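Local coordinates for dihydropteroate synthase (Burkholderia cenocepacia, PDB 2Y5S), which probably catalyses the condensation of para-aminobenzoate with 6-hydroxymethyl-7,8-dihydropterin diphosphate to form 7,8-dihydropteroate, a precursor of folates, at residues G27-T32 with L49-R54; F198-A201 with D205-A208. All coordinates share one frame; numbering follows the deposited sequence.

Interaction 1. Residues G27-T32 with L49-R54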
loop_
_atom_site.group_PDB
_atom_site.type_symbol
_atom_site.label_atom_id
_atom_site.label_comp_id
_atom_site.label_asym_id
_atom_site.label_seq_id
_atom_site.Cartn_x
_atom_site.Cartn_y
_atom_site.Cartn_z
ATOM N N GLY B 27 -12.033 4.968 11.732
ATOM C CA GLY B 27 -12.619 3.634 11.614
ATOM C C GLY B 27 -14.123 3.737 11.416
ATOM O O GLY B 27 -14.791 4.488 12.118
ATOM N N ILE B 28 -14.658 2.951 10.489
ATOM C CA ILE B 28 -16.062 3.023 10.144
ATOM C C ILE B 28 -16.819 2.134 11.122
ATOM O O ILE B 28 -16.584 0.926 11.183
ATOM C CB ILE B 28 -16.327 2.551 8.702
ATOM C CG1 ILE B 28 -15.619 3.462 7.687
ATOM C CG2 ILE B 28 -17.850 2.510 8.416
ATOM C CD1 ILE B 28 -15.440 2.796 6.305
ATOM N N LEU B 29 -17.711 2.759 11.887
ATOM C CA LEU B 29 -18.583 2.066 12.819
ATOM C C LEU B 29 -20.005 2.146 12.275
ATOM O O LEU B 29 -20.740 3.103 12.531
ATOM C CB LEU B 29 -18.484 2.687 14.214
ATOM C CG LEU B 29 -19.181 1.929 15.342
ATOM C CD1 LEU B 29 -18.439 0.637 15.666
ATOM C CD2 LEU B 29 -19.289 2.812 16.576
ATOM N N ASN B 30 -20.388 1.140 11.505
ATOM C CA ASN B 30 -21.743 1.071 10.998
ATOM C C ASN B 30 -22.632 0.545 12.114
ATOM O O ASN B 30 -22.438 -0.569 12.581
ATOM C CB ASN B 30 -21.812 0.185 9.754
ATOM C CG ASN B 30 -21.251 0.875 8.518
ATOM O OD1 ASN B 30 -21.554 2.049 8.252
ATOM N ND2 ASN B 30 -20.425 0.151 7.753
ATOM N N ALA B 31 -23.580 1.373 12.552
ATOM C CA ALA B 31 -24.511 1.033 13.633
ATOM C C ALA B 31 -25.798 0.440 13.061
ATOM O O ALA B 31 -26.903 0.879 13.392
ATOM C CB ALA B 31 -24.821 2.277 14.460
ATOM N N THR B 32 -25.637 -0.583 12.228
ATOM C CA THR B 32 -26.721 -1.129 11.417
ATOM C C THR B 32 -26.638 -2.667 11.369
ATOM O O THR B 32 -25.661 -3.213 10.848
ATOM C CB THR B 32 -26.650 -0.545 9.978
ATOM O OG1 THR B 32 -25.276 -0.334 9.607
ATOM C CG2 THR B 32 -27.382 0.793 9.902
ATOM N N LEU B 49 -20.439 -1.143 20.236
ATOM C CA LEU B 49 -19.497 -0.653 21.257
ATOM C C LEU B 49 -18.235 -1.514 21.333
ATOM O O LEU B 49 -17.124 -0.993 21.474
ATOM C CB LEU B 49 -20.163 -0.602 22.632
ATOM C CG LEU B 49 -21.321 0.379 22.764
ATOM C CD1 LEU B 49 -21.917 0.313 24.157
ATOM C CD2 LEU B 49 -20.833 1.792 22.428
ATOM N N ARG B 50 -18.419 -2.830 21.271
ATOM C CA ARG B 50 -17.296 -3.772 21.199
ATOM C C ARG B 50 -16.458 -3.510 19.958
ATOM O O ARG B 50 -15.234 -3.612 19.990
ATOM C CB ARG B 50 -17.793 -5.219 21.157
ATOM C CG ARG B 50 -18.282 -5.753 22.483
ATOM C CD ARG B 50 -18.703 -7.205 22.352
ATOM N NE ARG B 50 -17.833 -7.943 21.439
ATOM C CZ ARG B 50 -18.153 -8.259 20.186
ATOM N NH1 ARG B 50 -19.333 -7.913 19.690
ATOM N NH2 ARG B 50 -17.293 -8.927 19.428
ATOM N N ARG B 51 -17.138 -3.185 18.860
ATOM C CA ARG B 51 -16.478 -2.866 17.586
ATOM C C ARG B 51 -15.595 -1.632 17.756
ATOM O O ARG B 51 -14.449 -1.616 17.320
ATOM C CB ARG B 51 -17.520 -2.610 16.493
ATOM C CG ARG B 51 -17.334 -3.397 15.206
ATOM C CD ARG B 51 -16.122 -2.965 14.397
ATOM N NE ARG B 51 -14.959 -3.839 14.599
ATOM C CZ ARG B 51 -13.856 -3.819 13.842
ATOM N NH1 ARG B 51 -13.752 -2.982 12.815
ATOM N NH2 ARG B 51 -12.850 -4.646 14.104
ATOM N N ALA B 52 -16.144 -0.612 18.418
ATOM C CA ALA B 52 -15.442 0.648 18.642
ATOM C C ALA B 52 -14.207 0.466 19.518
ATOM O O ALA B 52 -13.141 0.994 19.202
ATOM C CB ALA B 52 -16.400 1.699 19.260
ATOM N N GLU B 53 -14.355 -0.283 20.613
ATOM C CA GLU B 53 -13.230 -0.608 21.494
ATOM C C GLU B 53 -12.124 -1.350 20.748
ATOM O O GLU B 53 -10.950 -1.004 20.872
ATOM C CB GLU B 53 -13.704 -1.438 22.699
ATOM C CG GLU B 53 -14.393 -0.590 23.753
ATOM C CD GLU B 53 -15.218 -1.402 24.737
ATOM O OE1 GLU B 53 -15.070 -2.640 24.797
ATOM O OE2 GLU B 53 -16.031 -0.787 25.447
ATOM N N ARG B 54 -12.507 -2.358 19.968
ATOM C CA ARG B 54 -11.563 -3.094 19.121
ATOM C C ARG B 54 -10.844 -2.158 18.133
ATOM O O ARG B 54 -9.628 -2.235 17.991
ATOM C CB ARG B 54 -12.298 -4.222 18.367
ATOM C CG ARG B 54 -11.477 -4.977 17.313
ATOM C CD ARG B 54 -10.224 -5.611 17.906
ATOM N NE ARG B 54 -10.513 -6.415 19.092
ATOM C CZ ARG B 54 -10.814 -7.716 19.098
ATOM N NH1 ARG B 54 -10.882 -8.415 17.965
ATOM N NH2 ARG B 54 -11.051 -8.330 20.254
#
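In the first strand-to-helix unit of the TIM barrel, L29 of strand 24-30 meets R51 and A52 of helix 45-58, the next helix along the chain. The pair illustrates how an outer helix lies against the strand layer of a barrel: between these segments, one leucine bridges strand and helix. L29 and A52 are the residues of closest backbone approach, their CA atoms 6.8 Å apart. The two methyls of L29 divide the work. CD1 rests against CB of R51 at 3.5 Å and also lies 3.8 Å from the backbone N of A52, so this branch touches the helix backbone itself. CD2 takes the neighbouring position, 4.1 Å from CB of A52. The CG, anti to the backbone N (chi1 -171°), brings the forked end of the leucine to the helix. R51 runs past L29 in the opposite direction, and its chain bends twice, at chi2 and chi3, on the way to a guanidinium that forms a long, weak ion pair with E58. Within the sheet, the strand is held by backbone hydrogen bonds between L29 and both D64 and G66, and between I28 and V271, one parallel neighbour on each side. On the helix, A52 also packs on L93 of helix 79-93. No hydrogen bond joins strand to helix, and only 141 Å² is buried between the segments. L29 therefore meets the helix through van der Waals contacts of CD1 and CD2, with no polar bond to fix a direction between the two segments.

Interaction 2. Residues F198-A201 with D205-A208. With 78H (7,8-dihydropteroate), chain P.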
loop_
_atom_site.group_PDB
_atom_site.type_symbol
_atom_site.label_atom_id
_atom_site.label_comp_id
_atom_site.label_asym_id
_atom_site.label_seq_id
_atom_site.Cartn_x
_atom_site.Cartn_y
_atom_site.Cartn_z
ATOM N N PHE B 198 -19.334 8.465 -5.499
ATOM C CA PHE B 198 -20.616 9.210 -5.447
ATOM C C PHE B 198 -20.857 10.045 -6.715
ATOM O O PHE B 198 -20.509 11.241 -6.779
ATOM C CB PHE B 198 -20.656 10.124 -4.233
ATOM C CG PHE B 198 -20.816 9.414 -2.919
ATOM C CD1 PHE B 198 -22.087 9.171 -2.397
ATOM C CD2 PHE B 198 -19.698 9.015 -2.177
ATOM C CE1 PHE B 198 -22.247 8.538 -1.159
ATOM C CE2 PHE B 198 -19.842 8.379 -0.950
ATOM C CZ PHE B 198 -21.119 8.143 -0.436
ATOM N N GLY B 199 -21.466 9.415 -7.722
ATOM C CA GLY B 199 -21.725 10.070 -9.002
ATOM C C GLY B 199 -20.477 10.190 -9.867
ATOM O O GLY B 199 -20.279 11.195 -10.548
ATOM N N LYS B 200 -19.621 9.173 -9.820
ATOM C CA LYS B 200 -18.364 9.159 -10.576
ATOM C C LYS B 200 -18.303 7.911 -11.436
ATOM O O LYS B 200 -18.751 6.855 -11.008
ATOM C CB LYS B 200 -17.171 9.163 -9.623
ATOM C CG LYS B 200 -16.791 10.544 -9.082
ATOM C CD LYS B 200 -17.251 10.769 -7.714
ATOM C CE LYS B 200 -17.142 12.233 -7.312
ATOM N NZ LYS B 200 -17.974 12.500 -6.107
ATOM N N ALA B 201 -17.763 8.027 -12.645
ATOM C CA ALA B 201 -17.426 6.837 -13.433
ATOM C C ALA B 201 -16.507 5.945 -12.575
ATOM O O ALA B 201 -15.487 6.418 -12.056
ATOM C CB ALA B 201 -16.768 7.222 -14.767
ATOM N N ASP B 205 -13.287 8.375 -13.366
ATOM C CA ASP B 205 -13.429 9.566 -12.505
ATOM C C ASP B 205 -12.803 9.362 -11.138
ATOM O O ASP B 205 -12.088 10.232 -10.633
ATOM C CB ASP B 205 -14.902 9.958 -12.341
ATOM C CG ASP B 205 -15.526 10.499 -13.616
ATOM O OD1 ASP B 205 -14.793 11.042 -14.468
ATOM O OD2 ASP B 205 -16.776 10.390 -13.753
ATOM N N ASN B 206 -13.073 8.220 -10.515
ATOM C CA ASN B 206 -12.538 7.940 -9.192
ATOM C C ASN B 206 -11.008 7.901 -9.170
ATOM O O ASN B 206 -10.380 8.445 -8.255
ATOM C CB ASN B 206 -13.118 6.629 -8.647
ATOM C CG ASN B 206 -14.565 6.763 -8.183
ATOM O OD1 ASN B 206 -14.928 7.734 -7.503
ATOM N ND2 ASN B 206 -15.401 5.769 -8.526
ATOM N N TYR B 207 -10.392 7.273 -10.167
ATOM C CA TYR B 207 -8.920 7.226 -10.203
ATOM C C TYR B 207 -8.282 8.536 -10.660
ATOM O O TYR B 207 -7.172 8.826 -10.252
ATOM C CB TYR B 207 -8.395 6.024 -10.977
ATOM C CG TYR B 207 -8.570 4.751 -10.178
ATOM C CD1 TYR B 207 -7.681 4.418 -9.160
ATOM C CD2 TYR B 207 -9.638 3.908 -10.397
ATOM C CE1 TYR B 207 -7.848 3.265 -8.419
ATOM C CE2 TYR B 207 -9.807 2.742 -9.647
ATOM C CZ TYR B 207 -8.907 2.428 -8.678
ATOM O OH TYR B 207 -9.076 1.290 -7.919
ATOM N N ALA B 208 -9.003 9.342 -11.444
ATOM C CA ALA B 208 -8.534 10.709 -11.750
ATOM C C ALA B 208 -8.434 11.498 -10.439
ATOM O O ALA B 208 -7.447 12.182 -10.167
ATOM C CB ALA B 208 -9.489 11.408 -12.720
HETATM O O4 78H P . -16.274 8.375 1.038
HETATM C C4 78H P . -16.924 8.806 1.992
HETATM C C5 78H P . -18.065 8.136 2.481
HETATM N N3 78H P . -16.539 10.010 2.603
HETATM C C9 78H P . -18.759 8.721 3.566
HETATM N N5 78H P . -18.455 6.944 1.962
HETATM C C2 78H P . -17.302 10.555 3.680
HETATM N N8 78H P . -19.885 8.107 4.096
HETATM N N1 78H P . -18.373 9.883 4.130
HETATM C C6 78H P . -19.569 6.329 2.408
HETATM N N2 78H P . -16.960 11.727 4.238
HETATM C C7 78H P . -20.516 6.960 3.432
HETATM C C10 78H P . -19.953 4.976 1.879
HETATM N N11 78H P . -20.702 5.113 0.624
HETATM C C15 78H P . -20.336 4.384 -0.422
HETATM C C16 78H P . -20.141 4.973 -1.667
HETATM C C17 78H P . -20.124 3.017 -0.237
HETATM C C18 78H P . -19.751 4.191 -2.740
HETATM C C19 78H P . -19.732 2.233 -1.314
HETATM C C20 78H P . -19.552 2.820 -2.564
HETATM C C21 78H P . -19.088 1.963 -3.746
HETATM O O22 78H P . -18.670 2.578 -4.730
HETATM O O23 78H P . -19.023 0.720 -3.619
#
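Residues 198-201, in the loop before helix 204-211, approach that helix with the CA atoms of A201 and D205 4.9 Å apart. This is the entry to the helix that follows strand 190-193 of the TIM barrel, and it shows how one loop can be tied to a helix start while presenting a residue to a ligand. A201 O accepts two weak bonds from the first turn, from D205 N at 3.2 Å and from N206 N at 3.4 Å. The firm bond runs the other way: A201 N gives its hydrogen to D205 OD2 at 2.8 Å and 163°, meeting that oxygen on the anti side, 31° out of the carboxylate plane. The position of the carboxylate near the amino end of the helix is probably favourable for its negative charge. K200 lays its CB 3.6 Å from D205 CB and 3.4 Å from N206 OD1, crossing the asparagine at about a right angle. Its chain then bends at chi2 (102°) and carries the ammonium away from the helix, back over its own loop, where NZ sits above the carbonyl plane of F198, 2.9 Å from its O. P194 O, G195 O and H147 ND1 also hold this buried nitrogen. N206 is gripped at both ends of its amide, OD1 by G197 N and ND2 by V202 O. These bonds fasten the carbonyl of F198 and the neighbouring loop residues G197 and K200. The F198 ring itself belongs to the dihydropteroate pocket. The ligand's C16 lies over one ring face, its N5 comes in plane at the edge, and the closest approach is F198 CZ to N11 at 3.2 Å.

Both contacts join the end of a barrel strand, or the loop beyond it, to the helix that comes next in the chain, but they differ in distance from the ligand and in chemistry. Their centres are 28 Å apart and their nearest atoms about 10 Å apart; the ligand, not direct contact, is what relates the two. Interaction 2 reaches 7,8-dihydropteroate directly, whereas the L29 side chain of interaction 1 stays about 12 Å from it. Unlike interaction 2, interaction 1 has no hydrogen bond across its segments. The pocket is completed in part by N122, D193, K235 and S236, which hydrogen-bond the ligand; D193 ends the strand from which the loop of interaction 2 departs.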